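Local coordinates for protein 4-hydroxy-3-methylbut-2-enyl diphosphate reductase (Aquifex aeolicus, PDB 3DNF) that reduces (E)-4-hydroxy-3-methylbut-2-enyl diphosphate to isopentenyl and dimethylallyl diphosphate at an iron-sulfur cluster, the last step of the non-mevalonate route to isoprenoids, at residues V2-F12 with K256-P267; T196-K204 with N223-L234. All coordinates share one frame; numbering follows the deposited sequence.

How the contacts relate
The reductase chain opens with strand 3-6, whose partner in contact 1, strand 257-262, comes about 250 residues later, so contact 1 closes a loop that takes in most of the protein, including two other parallel sheets. Contact 2 falls within that loop: helix 195-206 and helix 222-234, linked through strand 212-216, pack together over a short span. The two contacts therefore nest and do not cross; far-apart parts of the chain close a single domain. They meet where Gly11 O accepts a probable hydrogen bond from Arg199 NH2, tying the loop after strand 3-6 to helix 195-206; the side chains of Thr196 and Ala264 lie about 5 and 6 Å from the iron-sulfur cluster.

Contact 1: residues V2-F12 with K256-P267; sequences VDIIIAEHAGF and KRVGISAGASTP
Phe12 and Pro267 meet at the tightly packed end of this contact, where Pro267 CA lies over one ring face, 3.9 Å from the centroid, in a CH-pi contact. With CG anti to the carbonyl carbon (chi1 -70°), the ring comes back to the proline although the CB of Phe12 points away from it, and CZ comes to 3.6 Å from Pro267 CB. Beside it, Gly11 N donates to Ala262 O at 3.0 Å from above the carbonyl plane. Gly11 has backbone angles that call for glycine, and a CB there would clash with Thr266 O. A water bridges Phe12 N and Thr266 O, whose direct hydrogen bond is weak.

Further back, strands 3-6 and 257-262 run parallel. Val258 N reaches Asp3 O at 2.8 Å, and the last of the regular strand-to-strand bonds is Ala7 N to Ile260 O at 2.7 Å. Ile4 and Ile260 lie side by side, CG2 to CD1 3.6 Å, on the face covered by helix 268-281. The start is looser: Val2 and Asp3 are poorly ordered, and Lys256 is exposed.

The chemistry thus grades from a poorly ordered start to a buried turn: Ser265, predicted to bind the substrate, sits where backbone pairing holds the turn against Gly11 and Phe12.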
loop_
_atom_site.group_PDB
_atom_site.type_symbol
_atom_site.label_atom_id
_atom_site.label_comp_id
_atom_site.label_asym_id
_atom_site.label_seq_id
_atom_site.Cartn_x
_atom_site.Cartn_y
_atom_site.Cartn_z
ATOM N N VAL B 2 14.596 -45.294 13.267
ATOM C CA VAL B 2 15.400 -44.072 13.133
ATOM C C VAL B 2 14.733 -42.868 13.821
ATOM O O VAL B 2 13.777 -43.031 14.591
ATOM C CB VAL B 2 15.733 -43.756 11.637
ATOM C CG1 VAL B 2 16.551 -44.893 11.013
ATOM C CG2 VAL B 2 14.463 -43.481 10.821
ATOM N N ASP B 3 15.241 -41.666 13.544
ATOM C CA ASP B 3 14.696 -40.445 14.126
ATOM C C ASP B 3 13.675 -39.781 13.194
ATOM O O ASP B 3 14.014 -39.358 12.082
ATOM C CB ASP B 3 15.826 -39.471 14.454
ATOM C CG ASP B 3 15.590 -38.719 15.751
ATOM O OD1 ASP B 3 14.414 -38.457 16.100
ATOM O OD2 ASP B 3 16.591 -38.392 16.429
ATOM N N ILE B 4 12.429 -39.691 13.654
ATOM C CA ILE B 4 11.358 -39.059 12.870
ATOM C C ILE B 4 10.986 -37.730 13.499
ATOM O O ILE B 4 10.626 -37.681 14.672
ATOM C CB ILE B 4 10.071 -39.926 12.817
ATOM C CG1 ILE B 4 10.386 -41.426 12.905
ATOM C CG2 ILE B 4 9.234 -39.573 11.583
ATOM C CD1 ILE B 4 10.538 -41.949 14.340
ATOM N N ILE B 5 11.067 -36.654 12.729
ATOM C CA ILE B 5 10.639 -35.360 13.236
ATOM C C ILE B 5 9.474 -34.802 12.424
ATOM O O ILE B 5 9.576 -34.583 11.216
ATOM C CB ILE B 5 11.809 -34.346 13.370
ATOM C CG1 ILE B 5 11.306 -33.001 13.910
ATOM C CG2 ILE B 5 12.549 -34.191 12.045
ATOM C CD1 ILE B 5 12.362 -32.140 14.575
ATOM N N ILE B 6 8.356 -34.606 13.108
ATOM C CA ILE B 6 7.199 -33.945 12.513
ATOM C C ILE B 6 7.433 -32.443 12.615
ATOM O O ILE B 6 7.636 -31.914 13.710
ATOM C CB ILE B 6 5.868 -34.366 13.196
ATOM C CG1 ILE B 6 5.656 -35.875 13.040
ATOM C CG2 ILE B 6 4.678 -33.589 12.603
ATOM C CD1 ILE B 6 4.605 -36.454 13.954
ATOM N N ALA B 7 7.440 -31.778 11.463
ATOM C CA ALA B 7 7.667 -30.336 11.387
ATOM C C ALA B 7 6.626 -29.573 12.198
ATOM O O ALA B 7 5.447 -29.944 12.236
ATOM C CB ALA B 7 7.655 -29.865 9.930
ATOM N N GLU B 8 7.080 -28.510 12.852
ATOM C CA GLU B 8 6.173 -27.629 13.550
ATOM C C GLU B 8 5.156 -27.031 12.568
ATOM O O GLU B 8 5.510 -26.661 11.441
ATOM C CB GLU B 8 6.947 -26.529 14.254
ATOM C CG GLU B 8 6.226 -26.005 15.465
ATOM C CD GLU B 8 6.823 -24.713 15.989
ATOM O OE1 GLU B 8 7.976 -24.399 15.620
ATOM O OE2 GLU B 8 6.131 -24.010 16.767
ATOM N N HIS B 9 3.893 -26.975 12.991
ATOM C CA HIS B 9 2.783 -26.454 12.164
ATOM C C HIS B 9 2.300 -27.390 11.037
ATOM O O HIS B 9 1.440 -26.981 10.245
ATOM C CB HIS B 9 3.081 -25.054 11.593
ATOM C CG HIS B 9 3.625 -24.095 12.602
ATOM N ND1 HIS B 9 2.889 -23.660 13.684
ATOM C CD2 HIS B 9 4.841 -23.510 12.710
ATOM C CE1 HIS B 9 3.634 -22.848 14.416
ATOM N NE2 HIS B 9 4.816 -22.733 13.841
ATOM N N ALA B 10 2.810 -28.631 10.981
ATOM C CA ALA B 10 2.272 -29.625 10.041
ATOM C C ALA B 10 0.751 -29.759 10.252
ATOM O O ALA B 10 0.279 -29.859 11.395
ATOM C CB ALA B 10 2.968 -30.988 10.201
ATOM N N GLY B 11 -0.013 -29.692 9.166
ATOM C CA GLY B 11 -1.429 -30.029 9.227
ATOM C C GLY B 11 -2.302 -28.840 9.519
ATOM O O GLY B 11 -1.995 -27.714 9.088
ATOM N N PHE B 12 -3.406 -29.099 10.249
ATOM C CA PHE B 12 -4.479 -28.116 10.481
ATOM C C PHE B 12 -3.936 -26.874 11.169
ATOM O O PHE B 12 -3.134 -26.952 12.105
ATOM C CB PHE B 12 -5.584 -28.656 11.438
ATOM C CG PHE B 12 -6.457 -29.759 10.882
ATOM C CD1 PHE B 12 -6.428 -30.124 9.541
ATOM C CD2 PHE B 12 -7.354 -30.413 11.740
ATOM C CE1 PHE B 12 -7.258 -31.140 9.058
ATOM C CE2 PHE B 12 -8.186 -31.416 11.276
ATOM C CZ PHE B 12 -8.138 -31.779 9.930
ATOM N N LYS B 256 18.952 -41.631 8.520
ATOM C CA LYS B 256 19.108 -41.362 9.947
ATOM C C LYS B 256 17.985 -40.464 10.461
ATOM O O LYS B 256 17.340 -40.782 11.462
ATOM C CB LYS B 256 20.462 -40.722 10.239
ATOM C CG LYS B 256 20.841 -40.722 11.713
ATOM C CD LYS B 256 22.033 -39.812 11.986
ATOM C CE LYS B 256 21.580 -38.363 12.145
ATOM N NZ LYS B 256 22.743 -37.463 12.358
ATOM N N ARG B 257 17.764 -39.342 9.780
ATOM C CA ARG B 257 16.665 -38.437 10.125
ATOM C C ARG B 257 15.609 -38.364 9.018
ATOM O O ARG B 257 15.941 -38.157 7.844
ATOM C CB ARG B 257 17.176 -37.025 10.414
ATOM C CG ARG B 257 18.090 -36.878 11.612
ATOM C CD ARG B 257 18.823 -35.548 11.524
ATOM N NE ARG B 257 19.222 -35.260 10.143
ATOM C CZ ARG B 257 20.474 -35.240 9.690
ATOM N NH1 ARG B 257 21.497 -35.468 10.506
ATOM N NH2 ARG B 257 20.707 -34.971 8.410
ATOM N N VAL B 258 14.345 -38.542 9.407
ATOM C CA VAL B 258 13.197 -38.345 8.510
ATOM C C VAL B 258 12.378 -37.135 8.951
ATOM O O VAL B 258 12.032 -37.006 10.128
ATOM C CB VAL B 258 12.250 -39.575 8.482
ATOM C CG1 VAL B 258 11.112 -39.367 7.459
ATOM C CG2 VAL B 258 13.029 -40.856 8.193
ATOM N N GLY B 259 12.072 -36.256 7.999
ATOM C CA GLY B 259 11.155 -35.144 8.241
ATOM C C GLY B 259 9.761 -35.375 7.670
ATOM O O GLY B 259 9.608 -35.901 6.562
ATOM N N ILE B 260 8.742 -34.995 8.438
ATOM C CA ILE B 260 7.352 -35.079 7.986
ATOM C C ILE B 260 6.650 -33.742 8.157
ATOM O O ILE B 260 6.688 -33.122 9.236
ATOM C CB ILE B 260 6.520 -36.143 8.759
ATOM C CG1 ILE B 260 7.141 -37.539 8.640
ATOM C CG2 ILE B 260 5.069 -36.160 8.269
ATOM C CD1 ILE B 260 6.451 -38.587 9.514
ATOM N N SER B 261 6.000 -33.296 7.091
ATOM C CA SER B 261 5.005 -32.250 7.242
ATOM C C SER B 261 3.746 -32.593 6.483
ATOM O O SER B 261 3.661 -33.635 5.832
ATOM C CB SER B 261 5.542 -30.893 6.819
ATOM O OG SER B 261 4.710 -29.879 7.356
ATOM N N ALA B 262 2.760 -31.711 6.589
ATOM C CA ALA B 262 1.456 -31.933 5.972
ATOM C C ALA B 262 0.813 -30.611 5.656
ATOM O O ALA B 262 1.053 -29.626 6.365
ATOM C CB ALA B 262 0.556 -32.729 6.914
ATOM N N GLY B 263 -0.017 -30.609 4.610
ATOM C CA GLY B 263 -0.832 -29.455 4.207
ATOM C C GLY B 263 -1.954 -29.141 5.205
ATOM O O GLY B 263 -2.167 -29.869 6.175
ATOM N N ALA B 264 -2.656 -28.046 4.947
ATOM C CA ALA B 264 -3.653 -27.507 5.858
ATOM C C ALA B 264 -4.872 -28.410 6.028
ATOM O O ALA B 264 -5.646 -28.222 6.948
ATOM C CB ALA B 264 -4.095 -26.128 5.394
ATOM N N SER B 265 -5.039 -29.385 5.157
ATOM C CA SER B 265 -6.218 -30.243 5.213
ATOM C C SER B 265 -5.935 -31.624 5.786
ATOM O O SER B 265 -6.768 -32.533 5.660
ATOM C CB SER B 265 -6.855 -30.335 3.820
ATOM O OG SER B 265 -7.547 -29.133 3.529
ATOM N N THR B 266 -4.760 -31.795 6.394
ATOM C CA THR B 266 -4.347 -33.095 6.928
ATOM C C THR B 266 -4.511 -33.145 8.449
ATOM O O THR B 266 -3.865 -32.383 9.176
ATOM C CB THR B 266 -2.898 -33.455 6.494
ATOM O OG1 THR B 266 -2.831 -33.448 5.062
ATOM C CG2 THR B 266 -2.464 -34.872 7.001
ATOM N N PRO B 267 -5.376 -34.057 8.934
ATOM C CA PRO B 267 -5.557 -34.214 10.360
ATOM C C PRO B 267 -4.359 -34.956 10.956
ATOM O O PRO B 267 -3.636 -35.674 10.245
ATOM C CB PRO B 267 -6.824 -35.073 10.459
ATOM C CG PRO B 267 -6.837 -35.853 9.201
ATOM C CD PRO B 267 -6.262 -34.953 8.168
HETATM O O HOH W 1 5.348 -27.481 8.497
HETATM O O HOH W 2 -3.517 -31.564 11.789
#

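Contact 2: residues T196-K204 with N223-L234; sequences TSLRQESVK and NTRRLYYISKEL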
loop_
_atom_site.group_PDB
_atom_site.type_symbol
_atom_site.label_atom_id
_atom_site.label_comp_id
_atom_site.label_asym_id
_atom_site.label_seq_id
_atom_site.Cartn_x
_atom_site.Cartn_y
_atom_site.Cartn_z
ATOM N N THR B 196 -0.202 -20.198 6.992
ATOM C CA THR B 196 0.437 -20.776 5.792
ATOM C C THR B 196 1.946 -20.496 5.746
ATOM O O THR B 196 2.729 -21.385 5.412
ATOM C CB THR B 196 -0.234 -20.333 4.479
ATOM O OG1 THR B 196 -1.601 -20.765 4.487
ATOM C CG2 THR B 196 0.469 -20.971 3.270
ATOM N N SER B 197 2.324 -19.266 6.094
ATOM C CA SER B 197 3.727 -18.857 6.183
ATOM C C SER B 197 4.498 -19.703 7.202
ATOM O O SER B 197 5.578 -20.217 6.893
ATOM C CB SER B 197 3.816 -17.373 6.542
ATOM O OG SER B 197 5.146 -16.899 6.439
ATOM N N LEU B 198 3.940 -19.858 8.405
ATOM C CA LEU B 198 4.576 -20.661 9.454
ATOM C C LEU B 198 4.833 -22.096 8.965
ATOM O O LEU B 198 5.948 -22.609 9.080
ATOM C CB LEU B 198 3.727 -20.679 10.738
ATOM C CG LEU B 198 3.475 -19.413 11.575
ATOM C CD1 LEU B 198 2.335 -19.650 12.561
ATOM C CD2 LEU B 198 4.724 -18.960 12.317
ATOM N N ARG B 199 3.795 -22.724 8.416
ATOM C CA ARG B 199 3.878 -24.076 7.868
ATOM C C ARG B 199 5.003 -24.207 6.824
ATOM O O ARG B 199 5.811 -25.149 6.880
ATOM C CB ARG B 199 2.522 -24.498 7.297
ATOM C CG ARG B 199 2.287 -25.984 7.289
ATOM C CD ARG B 199 0.971 -26.358 6.602
ATOM N NE ARG B 199 -0.228 -26.153 7.433
ATOM C CZ ARG B 199 -1.141 -25.213 7.193
ATOM N NH1 ARG B 199 -0.985 -24.392 6.172
ATOM N NH2 ARG B 199 -2.210 -25.077 7.978
ATOM N N GLN B 200 5.080 -23.243 5.910
ATOM C CA GLN B 200 6.115 -23.233 4.874
ATOM C C GLN B 200 7.539 -23.006 5.413
ATOM O O GLN B 200 8.479 -23.686 4.987
ATOM C CB GLN B 200 5.778 -22.204 3.780
ATOM C CG GLN B 200 4.536 -22.572 2.975
ATOM C CD GLN B 200 4.086 -21.502 2.003
ATOM O OE1 GLN B 200 4.618 -20.394 1.976
ATOM N NE2 GLN B 200 3.092 -21.834 1.191
ATOM N N GLU B 201 7.697 -22.062 6.340
ATOM C CA GLU B 201 9.020 -21.755 6.915
ATOM C C GLU B 201 9.562 -22.878 7.797
ATOM O O GLU B 201 10.778 -23.078 7.887
ATOM C CB GLU B 201 8.986 -20.443 7.706
ATOM C CG GLU B 201 8.579 -19.198 6.894
ATOM C CD GLU B 201 9.357 -19.025 5.586
ATOM O OE1 GLU B 201 10.579 -19.283 5.555
ATOM O OE2 GLU B 201 8.736 -18.614 4.584
ATOM N N SER B 202 8.657 -23.594 8.453
ATOM C CA SER B 202 9.006 -24.769 9.236
ATOM C C SER B 202 9.532 -25.899 8.348
ATOM O O SER B 202 10.447 -26.621 8.744
ATOM C CB SER B 202 7.797 -25.236 10.052
ATOM O OG SER B 202 8.114 -26.372 10.845
ATOM N N VAL B 203 8.954 -26.043 7.154
ATOM C CA VAL B 203 9.457 -26.977 6.132
ATOM C C VAL B 203 10.806 -26.510 5.582
ATOM O O VAL B 203 11.725 -27.317 5.409
ATOM C CB VAL B 203 8.423 -27.180 4.998
ATOM C CG1 VAL B 203 9.067 -27.774 3.752
ATOM C CG2 VAL B 203 7.296 -28.068 5.490
ATOM N N LYS B 204 10.924 -25.205 5.334
ATOM C CA LYS B 204 12.194 -24.600 4.908
ATOM C C LYS B 204 13.350 -24.924 5.855
ATOM O O LYS B 204 14.446 -25.253 5.402
ATOM C CB LYS B 204 12.074 -23.081 4.763
ATOM C CG LYS B 204 11.425 -22.610 3.476
ATOM C CD LYS B 204 12.143 -21.383 2.915
ATOM C CE LYS B 204 11.387 -20.759 1.741
ATOM N NZ LYS B 204 10.116 -20.116 2.174
ATOM N N ASN B 223 -1.964 -25.616 -1.577
ATOM C CA ASN B 223 -0.916 -25.322 -0.587
ATOM C C ASN B 223 -0.143 -26.541 -0.052
ATOM O O ASN B 223 0.946 -26.379 0.515
ATOM C CB ASN B 223 -1.434 -24.445 0.565
ATOM C CG ASN B 223 -1.321 -22.944 0.273
ATOM O OD1 ASN B 223 -2.226 -22.176 0.614
ATOM N ND2 ASN B 223 -0.206 -22.523 -0.360
ATOM N N THR B 224 -0.691 -27.746 -0.220
ATOM C CA THR B 224 0.101 -28.948 0.023
ATOM C C THR B 224 1.165 -29.050 -1.076
ATOM O O THR B 224 2.329 -29.327 -0.787
ATOM C CB THR B 224 -0.749 -30.227 0.041
ATOM O OG1 THR B 224 -1.713 -30.147 1.100
ATOM C CG2 THR B 224 0.115 -31.445 0.279
ATOM N N ARG B 225 0.755 -28.807 -2.319
ATOM C CA ARG B 225 1.672 -28.870 -3.462
ATOM C C ARG B 225 2.813 -27.858 -3.346
ATOM O O ARG B 225 3.911 -28.090 -3.863
ATOM C CB ARG B 225 0.915 -28.687 -4.787
ATOM C CG ARG B 225 0.223 -29.957 -5.275
ATOM C CD ARG B 225 -0.382 -29.804 -6.679
ATOM N NE ARG B 225 -1.785 -29.410 -6.587
ATOM C CZ ARG B 225 -2.276 -28.239 -6.977
ATOM N NH1 ARG B 225 -1.485 -27.324 -7.528
ATOM N NH2 ARG B 225 -3.570 -27.994 -6.827
ATOM N N ARG B 226 2.550 -26.740 -2.670
ATOM C CA ARG B 226 3.562 -25.710 -2.479
ATOM C C ARG B 226 4.556 -26.188 -1.443
ATOM O O ARG B 226 5.756 -25.982 -1.605
ATOM C CB ARG B 226 2.932 -24.390 -2.053
ATOM C CG ARG B 226 3.628 -23.155 -2.604
ATOM C CD ARG B 226 2.580 -22.056 -2.790
ATOM N NE ARG B 226 3.151 -20.744 -3.096
ATOM C CZ ARG B 226 2.469 -19.601 -3.031
ATOM N NH1 ARG B 226 1.191 -19.606 -2.666
ATOM N NH2 ARG B 226 3.063 -18.450 -3.326
ATOM N N LEU B 227 4.047 -26.837 -0.391
ATOM C CA LEU B 227 4.886 -27.488 0.619
ATOM C C LEU B 227 5.816 -28.515 -0.016
ATOM O O LEU B 227 7.007 -28.568 0.318
ATOM C CB LEU B 227 4.041 -28.156 1.710
ATOM C CG LEU B 227 3.543 -27.361 2.912
ATOM C CD1 LEU B 227 2.932 -28.336 3.935
ATOM C CD2 LEU B 227 4.640 -26.509 3.547
ATOM N N TYR B 228 5.291 -29.315 -0.944
ATOM C CA TYR B 228 6.144 -30.236 -1.705
ATOM C C TYR B 228 7.260 -29.524 -2.485
ATOM O O TYR B 228 8.429 -29.853 -2.309
ATOM C CB TYR B 228 5.337 -31.160 -2.628
ATOM C CG TYR B 228 6.212 -31.952 -3.591
ATOM C CD1 TYR B 228 7.005 -33.009 -3.131
ATOM C CD2 TYR B 228 6.253 -31.636 -4.953
ATOM C CE1 TYR B 228 7.816 -33.731 -4.009
ATOM C CE2 TYR B 228 7.055 -32.352 -5.824
ATOM C CZ TYR B 228 7.825 -33.393 -5.340
ATOM O OH TYR B 228 8.619 -34.106 -6.189
ATOM N N TYR B 229 6.899 -28.542 -3.314
ATOM C CA TYR B 229 7.881 -27.842 -4.162
ATOM C C TYR B 229 8.969 -27.151 -3.354
ATOM O O TYR B 229 10.154 -27.274 -3.666
ATOM C CB TYR B 229 7.202 -26.809 -5.058
ATOM C CG TYR B 229 6.345 -27.388 -6.150
ATOM C CD1 TYR B 229 4.988 -27.086 -6.215
ATOM C CD2 TYR B 229 6.889 -28.229 -7.130
ATOM C CE1 TYR B 229 4.184 -27.603 -7.205
ATOM C CE2 TYR B 229 6.091 -28.753 -8.137
ATOM C CZ TYR B 229 4.735 -28.435 -8.162
ATOM O OH TYR B 229 3.917 -28.932 -9.146
ATOM N N ILE B 230 8.553 -26.425 -2.315
ATOM C CA ILE B 230 9.475 -25.729 -1.412
ATOM C C ILE B 230 10.511 -26.696 -0.822
ATOM O O ILE B 230 11.701 -26.376 -0.757
ATOM C CB ILE B 230 8.693 -24.943 -0.305
ATOM C CG1 ILE B 230 9.605 -24.042 0.523
ATOM C CG2 ILE B 230 7.934 -25.866 0.621
ATOM C CD1 ILE B 230 8.835 -23.247 1.584
ATOM N N SER B 231 10.048 -27.884 -0.436
ATOM C CA SER B 231 10.892 -28.915 0.152
ATOM C C SER B 231 11.793 -29.577 -0.895
ATOM O O SER B 231 12.989 -29.735 -0.666
ATOM C CB SER B 231 10.030 -29.966 0.851
ATOM O OG SER B 231 10.836 -31.011 1.386
ATOM N N LYS B 232 11.197 -29.944 -2.032
ATOM C CA LYS B 232 11.877 -30.583 -3.164
ATOM C C LYS B 232 13.033 -29.723 -3.693
ATOM O O LYS B 232 14.009 -30.237 -4.240
ATOM C CB LYS B 232 10.846 -30.875 -4.271
ATOM C CG LYS B 232 11.389 -31.521 -5.537
ATOM C CD LYS B 232 11.705 -32.996 -5.333
ATOM C CE LYS B 232 12.305 -33.594 -6.594
ATOM N NZ LYS B 232 12.390 -35.143 -6.449
ATOM N N GLU B 233 12.902 -28.411 -3.518
ATOM C CA GLU B 233 13.922 -27.445 -3.900
ATOM C C GLU B 233 15.125 -27.463 -2.950
ATOM O O GLU B 233 16.251 -27.188 -3.368
ATOM C CB GLU B 233 13.299 -26.050 -3.924
ATOM C CG GLU B 233 14.241 -24.927 -4.313
ATOM C CD GLU B 233 13.585 -23.566 -4.182
ATOM O OE1 GLU B 233 12.333 -23.497 -4.167
ATOM O OE2 GLU B 233 14.330 -22.563 -4.106
ATOM N N LEU B 234 14.880 -27.784 -1.680
ATOM C CA LEU B 234 15.935 -27.773 -0.656
ATOM C C LEU B 234 16.462 -29.165 -0.304
ATOM O O LEU B 234 17.505 -29.295 0.346
ATOM C CB LEU B 234 15.453 -27.071 0.619
ATOM C CG LEU B 234 15.005 -25.612 0.526
ATOM C CD1 LEU B 234 14.289 -25.200 1.807
ATOM C CD2 LEU B 234 16.173 -24.681 0.228
HETATM O O HOH W 3 0.310 -25.376 3.440
HETATM O O HOH W 4 1.945 -24.253 1.674
#
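Leu227 and Val203 cross obliquely between the two helices, CD2 to CG2 3.6 Å, in an interface without direct hydrogen bonds. The helix axes run at 24° to each other, 9.5 Å apart. Leu227 CD1 turns to the aliphatic part of Arg199, whose chain crosses it at about a right angle; the NH2 of Arg199 donates to Gly11 O. Gln200 is a knob among Asn223, Arg226, Leu227 and Ile230. Its amide plane stands 70° from that of Asn223, and NE2 reaches Asn223 O through a water, 2.7 Å from NE2.

At the other end Ile230 meets Lys204 at about a right angle. CG1 of Ile230 is anti to its backbone N (chi1 -171°), which carries CD1 across the gap to a tight 3.3 Å from Lys204 CG. The lysine bends over this methyl to a salt bridge one turn back on its own helix, NZ to Glu201 OE2 3.2 Å, whose hydrogen bond is weak. With an alanine in place of Lys204, Ile230 CD1 would probably lose its aliphatic cover and Glu201 its charged mate.

Apolar branches thus join neighbouring helices of an alpha/beta layer by direct contact, while at the polar end two waters link the backbone O of Asn223, a predicted substrate-binding residue, to Arg199 NH1 and Gln200 NE2.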